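Local coordinates for MTH396 protein (Methanothermobacter thermautotrophicus, PDB 1NXH), which is of unknown function but forms an all-helical homodimer whose subunits are linked by interchain disulfides, and belongs to the EhaM family, at residues 93-96 with 97-101; 65-68 with 69-73; 75-78 with 79-82; 85-89 with 90-94. All coordinates share one frame; numbering follows the deposited sequence.

Contact 1: 93-96 with 97-101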
loop_
_atom_site.group_PDB
_atom_site.type_symbol
_atom_site.label_atom_id
_atom_site.label_comp_id
_atom_site.label_asym_id
_atom_site.label_seq_id
_atom_site.Cartn_x
_atom_site.Cartn_y
_atom_site.Cartn_z
ATOM N N GLU A 93 -11.830 -8.197 -6.218
ATOM C CA GLU A 93 -12.477 -6.931 -6.517
ATOM C C GLU A 93 -13.649 -6.701 -5.579
ATOM O O GLU A 93 -13.777 -5.632 -4.968
ATOM C CB GLU A 93 -12.944 -6.909 -7.967
ATOM C CG GLU A 93 -12.814 -5.539 -8.618
ATOM C CD GLU A 93 -11.361 -5.131 -8.837
ATOM O OE1 GLU A 93 -10.609 -5.920 -9.451
ATOM O OE2 GLU A 93 -10.972 -4.023 -8.406
ATOM N N ALA A 94 -14.496 -7.716 -5.458
ATOM C CA ALA A 94 -15.658 -7.647 -4.580
ATOM C C ALA A 94 -15.231 -7.191 -3.201
ATOM O O ALA A 94 -15.764 -6.218 -2.676
ATOM C CB ALA A 94 -16.310 -9.004 -4.479
ATOM N N LEU A 95 -14.262 -7.906 -2.632
ATOM C CA LEU A 95 -13.737 -7.607 -1.306
ATOM C C LEU A 95 -13.250 -6.171 -1.171
ATOM O O LEU A 95 -13.524 -5.486 -0.167
ATOM C CB LEU A 95 -12.583 -8.544 -0.970
ATOM C CG LEU A 95 -11.989 -8.316 0.430
ATOM C CD1 LEU A 95 -13.070 -8.543 1.504
ATOM C CD2 LEU A 95 -10.805 -9.255 0.644
ATOM N N LYS A 96 -12.515 -5.714 -2.179
ATOM C CA LYS A 96 -12.003 -4.355 -2.147
ATOM C C LYS A 96 -13.171 -3.378 -2.191
ATOM O O LYS A 96 -13.129 -2.318 -1.560
ATOM C CB LYS A 96 -11.040 -4.136 -3.316
ATOM C CG LYS A 96 -9.694 -4.842 -3.115
ATOM C CD LYS A 96 -9.068 -5.314 -4.428
ATOM C CE LYS A 96 -8.581 -4.144 -5.290
ATOM N NZ LYS A 96 -8.098 -4.602 -6.632
ATOM N N ASP A 97 -14.227 -3.753 -2.911
ATOM C CA ASP A 97 -15.397 -2.897 -3.021
ATOM C C ASP A 97 -16.023 -2.629 -1.665
ATOM O O ASP A 97 -16.091 -1.481 -1.204
ATOM C CB ASP A 97 -16.444 -3.528 -3.933
ATOM C CG ASP A 97 -16.026 -3.520 -5.380
ATOM O OD1 ASP A 97 -15.304 -2.582 -5.773
ATOM O OD2 ASP A 97 -16.429 -4.435 -6.130
ATOM N N GLU A 98 -16.485 -3.703 -1.033
ATOM C CA GLU A 98 -17.124 -3.614 0.269
ATOM C C GLU A 98 -16.298 -2.938 1.342
ATOM O O GLU A 98 -16.852 -2.167 2.125
ATOM C CB GLU A 98 -17.536 -4.995 0.747
ATOM C CG GLU A 98 -16.631 -6.091 0.299
ATOM C CD GLU A 98 -17.218 -7.427 0.630
ATOM O OE1 GLU A 98 -18.451 -7.565 0.479
ATOM O OE2 GLU A 98 -16.463 -8.335 1.037
ATOM N N ILE A 99 -14.994 -3.216 1.406
ATOM C CA ILE A 99 -14.169 -2.565 2.427
ATOM C C ILE A 99 -14.104 -1.083 2.110
ATOM O O ILE A 99 -14.245 -0.240 2.992
ATOM C CB ILE A 99 -12.707 -3.080 2.472
ATOM C CG1 ILE A 99 -12.666 -4.611 2.547
ATOM C CG2 ILE A 99 -11.980 -2.471 3.697
ATOM C CD1 ILE A 99 -13.198 -5.182 3.840
ATOM N N THR A 100 -13.874 -0.773 0.845
ATOM C CA THR A 100 -13.811 0.607 0.414
ATOM C C THR A 100 -15.142 1.283 0.710
ATOM O O THR A 100 -15.204 2.418 1.193
ATOM C CB THR A 100 -13.502 0.664 -1.073
ATOM O OG1 THR A 100 -12.124 0.336 -1.259
ATOM C CG2 THR A 100 -13.796 2.041 -1.647
ATOM N N GLU A 101 -16.216 0.567 0.431
ATOM C CA GLU A 101 -17.533 1.103 0.687
ATOM C C GLU A 101 -17.558 1.611 2.122
ATOM O O GLU A 101 -18.011 2.723 2.407
ATOM C CB GLU A 101 -18.581 0.009 0.496
ATOM C CG GLU A 101 -19.995 0.537 0.403
ATOM C CD GLU A 101 -20.962 -0.477 -0.181
ATOM O OE1 GLU A 101 -20.765 -0.914 -1.339
ATOM O OE2 GLU A 101 -21.926 -0.840 0.524
#

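Contact 2: 65-68 with 69-73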
loop_
_atom_site.group_PDB
_atom_site.type_symbol
_atom_site.label_atom_id
_atom_site.label_comp_id
_atom_site.label_asym_id
_atom_site.label_seq_id
_atom_site.Cartn_x
_atom_site.Cartn_y
_atom_site.Cartn_z
ATOM N N ARG A 65 -10.276 5.279 -5.368
ATOM C CA ARG A 65 -9.194 4.639 -6.109
ATOM C C ARG A 65 -7.962 4.449 -5.219
ATOM O O ARG A 65 -7.362 3.381 -5.191
ATOM C CB ARG A 65 -8.858 5.519 -7.316
ATOM C CG ARG A 65 -7.622 5.141 -8.076
ATOM C CD ARG A 65 -7.571 5.936 -9.376
ATOM N NE ARG A 65 -7.193 7.339 -9.217
ATOM C CZ ARG A 65 -5.993 7.736 -8.793
ATOM N NH1 ARG A 65 -5.056 6.838 -8.475
ATOM N NH2 ARG A 65 -5.711 9.028 -8.705
ATOM N N CYS A 66 -7.604 5.491 -4.480
ATOM C CA CYS A 66 -6.442 5.419 -3.626
ATOM C C CYS A 66 -6.592 4.456 -2.463
ATOM O O CYS A 66 -5.599 3.909 -1.952
ATOM C CB CYS A 66 -6.092 6.812 -3.123
ATOM S SG CYS A 66 -5.234 7.837 -4.369
ATOM N N ILE A 67 -7.834 4.236 -2.051
ATOM C CA ILE A 67 -8.086 3.328 -0.943
ATOM C C ILE A 67 -7.987 1.888 -1.410
ATOM O O ILE A 67 -7.445 1.036 -0.707
ATOM C CB ILE A 67 -9.476 3.554 -0.326
ATOM C CG1 ILE A 67 -9.576 4.987 0.223
ATOM C CG2 ILE A 67 -9.714 2.508 0.767
ATOM C CD1 ILE A 67 -10.948 5.384 0.702
ATOM N N ARG A 68 -8.519 1.620 -2.598
ATOM C CA ARG A 68 -8.462 0.276 -3.144
ATOM C C ARG A 68 -7.009 -0.101 -3.208
ATOM O O ARG A 68 -6.623 -1.176 -2.756
ATOM C CB ARG A 68 -9.058 0.219 -4.542
ATOM C CG ARG A 68 -10.439 0.791 -4.603
ATOM C CD ARG A 68 -11.155 0.307 -5.812
ATOM N NE ARG A 68 -11.136 -1.148 -5.888
ATOM C CZ ARG A 68 -12.190 -1.860 -6.278
ATOM N NH1 ARG A 68 -13.318 -1.230 -6.607
ATOM N NH2 ARG A 68 -12.130 -3.187 -6.346
ATOM N N GLU A 69 -6.196 0.796 -3.759
ATOM C CA GLU A 69 -4.768 0.544 -3.863
ATOM C C GLU A 69 -4.200 0.117 -2.514
ATOM O O GLU A 69 -3.556 -0.940 -2.405
ATOM C CB GLU A 69 -4.030 1.789 -4.333
ATOM C CG GLU A 69 -4.143 2.077 -5.812
ATOM C CD GLU A 69 -3.131 3.115 -6.261
ATOM O OE1 GLU A 69 -3.279 3.638 -7.390
ATOM O OE2 GLU A 69 -2.186 3.401 -5.486
ATOM N N LYS A 70 -4.446 0.943 -1.492
ATOM C CA LYS A 70 -3.967 0.669 -0.137
ATOM C C LYS A 70 -4.442 -0.728 0.279
ATOM O O LYS A 70 -3.652 -1.557 0.738
ATOM C CB LYS A 70 -4.492 1.750 0.832
ATOM C CG LYS A 70 -3.556 2.045 2.028
ATOM C CD LYS A 70 -3.952 3.327 2.801
ATOM C CE LYS A 70 -3.266 3.463 4.206
ATOM N NZ LYS A 70 -1.792 3.772 4.209
ATOM N N LEU A 71 -5.728 -0.997 0.086
ATOM C CA LEU A 71 -6.292 -2.297 0.445
ATOM C C LEU A 71 -5.577 -3.436 -0.258
ATOM O O LEU A 71 -5.105 -4.378 0.374
ATOM C CB LEU A 71 -7.783 -2.345 0.101
ATOM C CG LEU A 71 -8.597 -1.346 0.919
ATOM C CD1 LEU A 71 -10.031 -1.294 0.440
ATOM C CD2 LEU A 71 -8.507 -1.740 2.393
ATOM N N HIS A 72 -5.505 -3.339 -1.574
ATOM C CA HIS A 72 -4.862 -4.364 -2.367
ATOM C C HIS A 72 -3.520 -4.708 -1.751
ATOM O O HIS A 72 -3.184 -5.885 -1.569
ATOM C CB HIS A 72 -4.650 -3.871 -3.795
ATOM C CG HIS A 72 -4.349 -4.970 -4.759
ATOM N ND1 HIS A 72 -5.313 -5.851 -5.204
ATOM C CD2 HIS A 72 -3.181 -5.377 -5.310
ATOM C CE1 HIS A 72 -4.751 -6.754 -5.991
ATOM N NE2 HIS A 72 -3.459 -6.492 -6.070
ATOM N N SER A 73 -2.767 -3.659 -1.431
ATOM C CA SER A 73 -1.444 -3.806 -0.846
ATOM C C SER A 73 -1.494 -4.424 0.531
ATOM O O SER A 73 -0.972 -5.512 0.753
ATOM C CB SER A 73 -0.740 -2.465 -0.732
ATOM O OG SER A 73 0.450 -2.631 0.018
#

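Contact 3: 75-78 with 79-82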
loop_
_atom_site.group_PDB
_atom_site.type_symbol
_atom_site.label_atom_id
_atom_site.label_comp_id
_atom_site.label_asym_id
_atom_site.label_seq_id
_atom_site.Cartn_x
_atom_site.Cartn_y
_atom_site.Cartn_z
ATOM N N LEU A 75 -3.619 -6.032 2.005
ATOM C CA LEU A 75 -4.185 -7.375 2.015
ATOM C C LEU A 75 -3.365 -8.373 1.210
ATOM O O LEU A 75 -3.882 -9.378 0.738
ATOM C CB LEU A 75 -5.615 -7.355 1.493
ATOM C CG LEU A 75 -6.617 -6.584 2.357
ATOM C CD1 LEU A 75 -8.027 -6.802 1.806
ATOM C CD2 LEU A 75 -6.544 -7.071 3.796
ATOM N N GLN A 76 -2.083 -8.083 1.053
ATOM C CA GLN A 76 -1.175 -8.968 0.342
ATOM C C GLN A 76 -1.792 -9.565 -0.923
ATOM O O GLN A 76 -1.602 -10.759 -1.231
ATOM C CB GLN A 76 -0.728 -10.087 1.283
ATOM C CG GLN A 76 -0.308 -9.617 2.701
ATOM C CD GLN A 76 0.864 -8.615 2.720
ATOM O OE1 GLN A 76 1.866 -8.791 2.012
ATOM N NE2 GLN A 76 0.742 -7.570 3.550
ATOM N N LEU A 77 -2.516 -8.729 -1.664
ATOM C CA LEU A 77 -3.154 -9.187 -2.876
ATOM C C LEU A 77 -2.242 -9.264 -4.071
ATOM O O LEU A 77 -2.562 -9.934 -5.053
ATOM C CB LEU A 77 -4.351 -8.316 -3.177
ATOM C CG LEU A 77 -5.421 -8.546 -2.123
ATOM C CD1 LEU A 77 -6.595 -7.684 -2.466
ATOM C CD2 LEU A 77 -5.825 -10.011 -2.086
ATOM N N CYS A 78 -1.107 -8.583 -4.001
ATOM C CA CYS A 78 -0.150 -8.651 -5.102
ATOM C C CYS A 78 0.187 -10.129 -5.237
ATOM O O CYS A 78 0.286 -10.663 -6.341
ATOM C CB CYS A 78 1.127 -7.867 -4.764
ATOM S SG CYS A 78 2.400 -7.746 -6.079
ATOM N N TRP A 79 0.334 -10.781 -4.085
ATOM C CA TRP A 79 0.691 -12.189 -4.020
ATOM C C TRP A 79 -0.491 -13.107 -4.169
ATOM O O TRP A 79 -0.535 -13.955 -5.067
ATOM C CB TRP A 79 1.373 -12.493 -2.690
ATOM C CG TRP A 79 2.693 -11.856 -2.560
ATOM C CD1 TRP A 79 2.982 -10.678 -1.935
ATOM C CD2 TRP A 79 3.918 -12.331 -3.116
ATOM N NE1 TRP A 79 4.324 -10.386 -2.070
ATOM C CE2 TRP A 79 4.920 -11.387 -2.792
ATOM C CE3 TRP A 79 4.268 -13.467 -3.859
ATOM C CZ2 TRP A 79 6.248 -11.541 -3.186
ATOM C CZ3 TRP A 79 5.587 -13.625 -4.250
ATOM C CH2 TRP A 79 6.565 -12.665 -3.912
ATOM N N LEU A 80 -1.446 -12.943 -3.271
ATOM C CA LEU A 80 -2.614 -13.788 -3.301
ATOM C C LEU A 80 -3.307 -13.840 -4.646
ATOM O O LEU A 80 -3.942 -14.829 -4.976
ATOM C CB LEU A 80 -3.593 -13.341 -2.225
ATOM C CG LEU A 80 -3.376 -14.057 -0.900
ATOM C CD1 LEU A 80 -1.927 -14.444 -0.745
ATOM C CD2 LEU A 80 -3.817 -13.155 0.227
ATOM N N VAL A 81 -3.184 -12.788 -5.439
ATOM C CA VAL A 81 -3.853 -12.789 -6.715
ATOM C C VAL A 81 -2.904 -12.714 -7.895
ATOM O O VAL A 81 -2.638 -13.727 -8.560
ATOM C CB VAL A 81 -4.858 -11.644 -6.754
ATOM C CG1 VAL A 81 -5.592 -11.611 -8.083
ATOM C CG2 VAL A 81 -5.854 -11.820 -5.598
ATOM N N ASP A 82 -2.369 -11.530 -8.145
ATOM C CA ASP A 82 -1.476 -11.331 -9.277
ATOM C C ASP A 82 -0.412 -12.418 -9.440
ATOM O O ASP A 82 -0.099 -12.829 -10.560
ATOM C CB ASP A 82 -0.799 -9.962 -9.163
ATOM C CG ASP A 82 -1.779 -8.838 -8.787
ATOM O OD1 ASP A 82 -1.361 -7.655 -8.804
ATOM O OD2 ASP A 82 -2.958 -9.124 -8.465
#

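Contact 4: 85-89 with 90-94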
loop_
_atom_site.group_PDB
_atom_site.type_symbol
_atom_site.label_atom_id
_atom_site.label_comp_id
_atom_site.label_asym_id
_atom_site.label_seq_id
_atom_site.Cartn_x
_atom_site.Cartn_y
_atom_site.Cartn_z
ATOM N N GLU A 85 -2.383 -16.468 -7.332
ATOM C CA GLU A 85 -3.713 -16.742 -7.864
ATOM C C GLU A 85 -4.531 -17.625 -6.919
ATOM O O GLU A 85 -5.403 -18.369 -7.344
ATOM C CB GLU A 85 -3.613 -17.412 -9.235
ATOM C CG GLU A 85 -2.847 -16.616 -10.257
ATOM C CD GLU A 85 -2.933 -17.249 -11.628
ATOM O OE1 GLU A 85 -4.066 -17.443 -12.115
ATOM O OE2 GLU A 85 -1.877 -17.563 -12.221
ATOM N N ILE A 86 -4.227 -17.530 -5.633
ATOM C CA ILE A 86 -4.928 -18.269 -4.595
ATOM C C ILE A 86 -6.353 -17.714 -4.487
ATOM O O ILE A 86 -7.273 -18.395 -4.015
ATOM C CB ILE A 86 -4.238 -18.064 -3.248
ATOM C CG1 ILE A 86 -2.853 -18.693 -3.274
ATOM C CG2 ILE A 86 -5.088 -18.621 -2.128
ATOM C CD1 ILE A 86 -2.048 -18.383 -2.031
ATOM N N ILE A 87 -6.523 -16.464 -4.913
ATOM C CA ILE A 87 -7.830 -15.805 -4.874
ATOM C C ILE A 87 -8.298 -15.229 -6.218
ATOM O O ILE A 87 -7.575 -14.501 -6.897
ATOM C CB ILE A 87 -7.844 -14.716 -3.804
ATOM C CG1 ILE A 87 -7.877 -15.401 -2.438
ATOM C CG2 ILE A 87 -9.022 -13.776 -4.023
ATOM C CD1 ILE A 87 -7.961 -14.472 -1.285
ATOM N N SER A 88 -9.521 -15.568 -6.590
ATOM C CA SER A 88 -10.062 -15.110 -7.850
ATOM C C SER A 88 -10.108 -13.609 -7.879
ATOM O O SER A 88 -10.288 -12.962 -6.842
ATOM C CB SER A 88 -11.472 -15.639 -8.052
ATOM O OG SER A 88 -12.348 -15.053 -7.111
ATOM N N VAL A 89 -9.946 -13.062 -9.079
ATOM C CA VAL A 89 -9.997 -11.617 -9.259
ATOM C C VAL A 89 -11.374 -11.142 -8.823
ATOM O O VAL A 89 -11.520 -10.121 -8.150
ATOM C CB VAL A 89 -9.798 -11.204 -10.740
ATOM C CG1 VAL A 89 -10.174 -9.748 -10.912
ATOM C CG2 VAL A 89 -8.338 -11.408 -11.170
ATOM N N ASP A 90 -12.382 -11.908 -9.225
ATOM C CA ASP A 90 -13.757 -11.595 -8.893
ATOM C C ASP A 90 -13.861 -11.426 -7.390
ATOM O O ASP A 90 -14.349 -10.403 -6.911
ATOM C CB ASP A 90 -14.666 -12.709 -9.400
ATOM C CG ASP A 90 -14.519 -12.929 -10.904
ATOM O OD1 ASP A 90 -15.298 -13.713 -11.481
ATOM O OD2 ASP A 90 -13.616 -12.317 -11.517
ATOM N N ASP A 91 -13.381 -12.421 -6.650
ATOM C CA ASP A 91 -13.400 -12.353 -5.192
ATOM C C ASP A 91 -12.697 -11.069 -4.745
ATOM O O ASP A 91 -13.269 -10.240 -4.016
ATOM C CB ASP A 91 -12.662 -13.550 -4.576
ATOM C CG ASP A 91 -13.482 -14.826 -4.582
ATOM O OD1 ASP A 91 -12.896 -15.895 -4.298
ATOM O OD2 ASP A 91 -14.702 -14.763 -4.857
ATOM N N ALA A 92 -11.457 -10.915 -5.204
ATOM C CA ALA A 92 -10.631 -9.773 -4.845
ATOM C C ALA A 92 -11.315 -8.432 -5.019
ATOM O O ALA A 92 -11.379 -7.627 -4.086
ATOM C CB ALA A 92 -9.337 -9.801 -5.650
ATOM N N GLU A 93 -11.830 -8.197 -6.218
ATOM C CA GLU A 93 -12.477 -6.931 -6.517
ATOM C C GLU A 93 -13.649 -6.701 -5.579
ATOM O O GLU A 93 -13.777 -5.632 -4.968
ATOM C CB GLU A 93 -12.944 -6.909 -7.967
ATOM C CG GLU A 93 -12.814 -5.539 -8.618
ATOM C CD GLU A 93 -11.361 -5.131 -8.837
ATOM O OE1 GLU A 93 -10.609 -5.920 -9.451
ATOM O OE2 GLU A 93 -10.972 -4.023 -8.406
ATOM N N ALA A 94 -14.496 -7.716 -5.458
ATOM C CA ALA A 94 -15.658 -7.647 -4.580
ATOM C C ALA A 94 -15.231 -7.191 -3.201
ATOM O O ALA A 94 -15.764 -6.218 -2.676
ATOM C CB ALA A 94 -16.310 -9.004 -4.479
#

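Contact 1: 93-96 with 97-101
Leu95 swings CG to the far side from its backbone N (chi1 -179°), while one turn later Ile99 sets CG1 beside the backbone N (chi1 -51°), and the two side chains end up alongside each other, pointing the same way. Their touch is between Leu95 CD1 and Ile99 CG1, 4.1 Å apart, on the buried face of helix 89-104. A similar first torsion (chi1 -74°) turns the Thr100 hydroxyl back along the helix, where OG1 donates to Lys96 O at 2.9 Å. The same oxygen takes the backbone bond from Thr100 N at 3.0 Å. The two donors come in from opposite faces of the carbonyl plane, so a single acceptor holds both the helix turn and the threonine rotamer.

The charged side chains turn to the neighbouring helices, Glu93, Lys96 and Asp97 towards helix 63-74 and Glu98 towards helix 109-124. Lys96 brings NZ to Glu93 OE2, a weak salt bridge at 3.4 Å; the firmer partner of Glu93 is Arg68 on helix 63-74, which also pairs with Asp97. Glu93 OE2 and Asp97 OD1 lie 5.3 Å apart, two like charges that the arginine probably reconciles. Glu98 crosses over the Leu95 side chain at a slant and sends its carboxylate to Arg119 of helix 109-124.

Ile99 also meets Leu71 and Ala112 of the flanking helices. The geometry is consistent with Glu93, Asp97 and Glu98 pairing with arginines of the two flanking helices, whereas the threonine hydroxyl bonds within its own helix.

Contact 2: 65-68 with 69-73
Arg68 O takes the shortest backbone bond of this turn, from His72 N at 2.7 Å, and the N-H points almost straight at it (178°). Alongside it, Leu71 N donates to Ile67 O at 2.8 Å, and the side chains of that pair also meet. With the CG2 branch of Ile67 trans to the backbone N, and Leu71 CG beside its own N (chi1 -64°), the two lie side by side and point the same way, Ile67 CG2 3.8 Å from Leu71 CD1. Further along, Ile67 packs on Leu104, and Leu71 on Thr100 and Tyr109. Replacing Leu71 by an alanine removes CG and both methyls and would probably leave Ile67 CG2 without its neighbour and open a gap next to Thr100 and Tyr109.

On another side Arg65 and Glu69 run alongside each other. The carboxylate OE1 of Glu69 comes to the edge of the Arg65 guanidinium, near its plane, but NH1 to OE1 is 3.8 Å, a long salt bridge, and the two flat groups are turned 55° apart. Arg68 instead spends its guanidinium on Glu93 and Asp97 of helix 89-104. Cys66 is disulfide-bonded to Cys78 of the second subunit, and Lys70 NZ is hydrogen-bonded to Gln76 OE1 of that subunit. This is a helix of the dimer interface: Ile67, Arg68 and Leu71 face helices of their own chain, Cys66 and Lys70 the second subunit.

Contact 3: 75-78 with 79-82
The turn between helix 63-74 and helix 77-83 is a Schellman motif with Gln76, at positive phi (41°), as its C-prime residue, and the same residue is the N-cap of the next helix. Its carbonyl starts that helix: Leu80 N donates to Gln76 O at 3.0 Å, lying in the carbonyl plane. One residue on, Leu77 O accepts from Val81 N at 2.9 Å, with the donor above the carbonyl plane, and from Asp82 N in a weak bond at 3.5 Å. This second, longer reach marks a wider pi-type turn at 79-82.

Leu77 carries the apolar side of the contact through one methyl. Its CD2 lies 4.0 Å from Leu80 CB, the two side chains slanting across each other, and also 4.0 Å from Val81 CG2, where they run side by side. Val81 goes on to pack against Val89 and Ala92 of helix 89-104.

This short helix also carries Cys78, disulfide-bonded to Cys66 of the second subunit. With SG anti to the backbone N (chi1 -176°), the Cys78 sulfur stands over the face of the neighbouring Trp79: it is 5.2 Å from the centroid of the five-membered ring and 15° off its normal, a distant sulfur-aromatic contact. Trp79 itself packs on that partner Cys66 of the second subunit and on Met84 of its own chain.

Contact 4: 85-89 with 90-94
Ser88 caps the start of helix 89-104, its side chain accepting from Asp91 N while its carbonyl takes the first helical bond. That carbonyl bond is the surer one: Ala92 N to Ser88 O is 2.9 Å and nearly straight. The capping bond, Asp91 N to Ser88 OG, also measures 2.9 Å, but the hydroxyl sits too near the Asp91 carboxylate in the model for its place to be certain.

The close-packed part lies on the inner side, around Ile87 and Ala92. Ile87 CG2 stands opposite the backbone N, and this methyl lies across the Asp91 side chain at about a right angle, 3.7 Å from Asp91 CB. The same Ile87 CG2 is 4.3 Å from Ala92 CB. Leu120 and Leu124 of helix 109-124 pack on Ile87 as well, and Val81 of helix 77-83 packs on both Ile87 and Ala92. Cutting Asp91 back to a glycine takes away CB and the carboxylate, and would probably leave the Ile87 methyl without one of its partners and the helix start without a favourably placed negative charge.

The outer side, where Val89 and Asp90 are exposed, is looser, although Val89 still touches Val81. The looseness is in the Val89-Glu93 pair: beyond the backbone bond from Glu93 N to Val89 O, at 2.7 Å, the two side chains merely run alongside each other, and the Glu93 carboxylate is engaged mainly with Arg68. Val89 CG1 comes no nearer than 4.1 Å to Glu93 OE1.

How the contacts relate
The four contacts lie on helices 63-74, 77-83 and 89-104 and the turns between them, with no known active site or ligand among them. Contacts 1 and 2, their centres about 10 Å apart, are tied by Arg68, whose NH2 meets Glu93 OE2 at 2.5 Å and whose NH1 meets Asp97 OD1 at 2.5 Å. Contact 2 leads into contact 3 through Leu77 N, 2.9 Å from His72 O in a probable hydrogen bond. Contact 3 in turn joins contact 4, centres about 9 Å apart, where Ile87 N probably bonds to Leu80 O. Contacts 1 and 4 share Glu93 and Ala94 on one helix. Contacts 2 and 3 hold the two ends of the intersubunit disulfides.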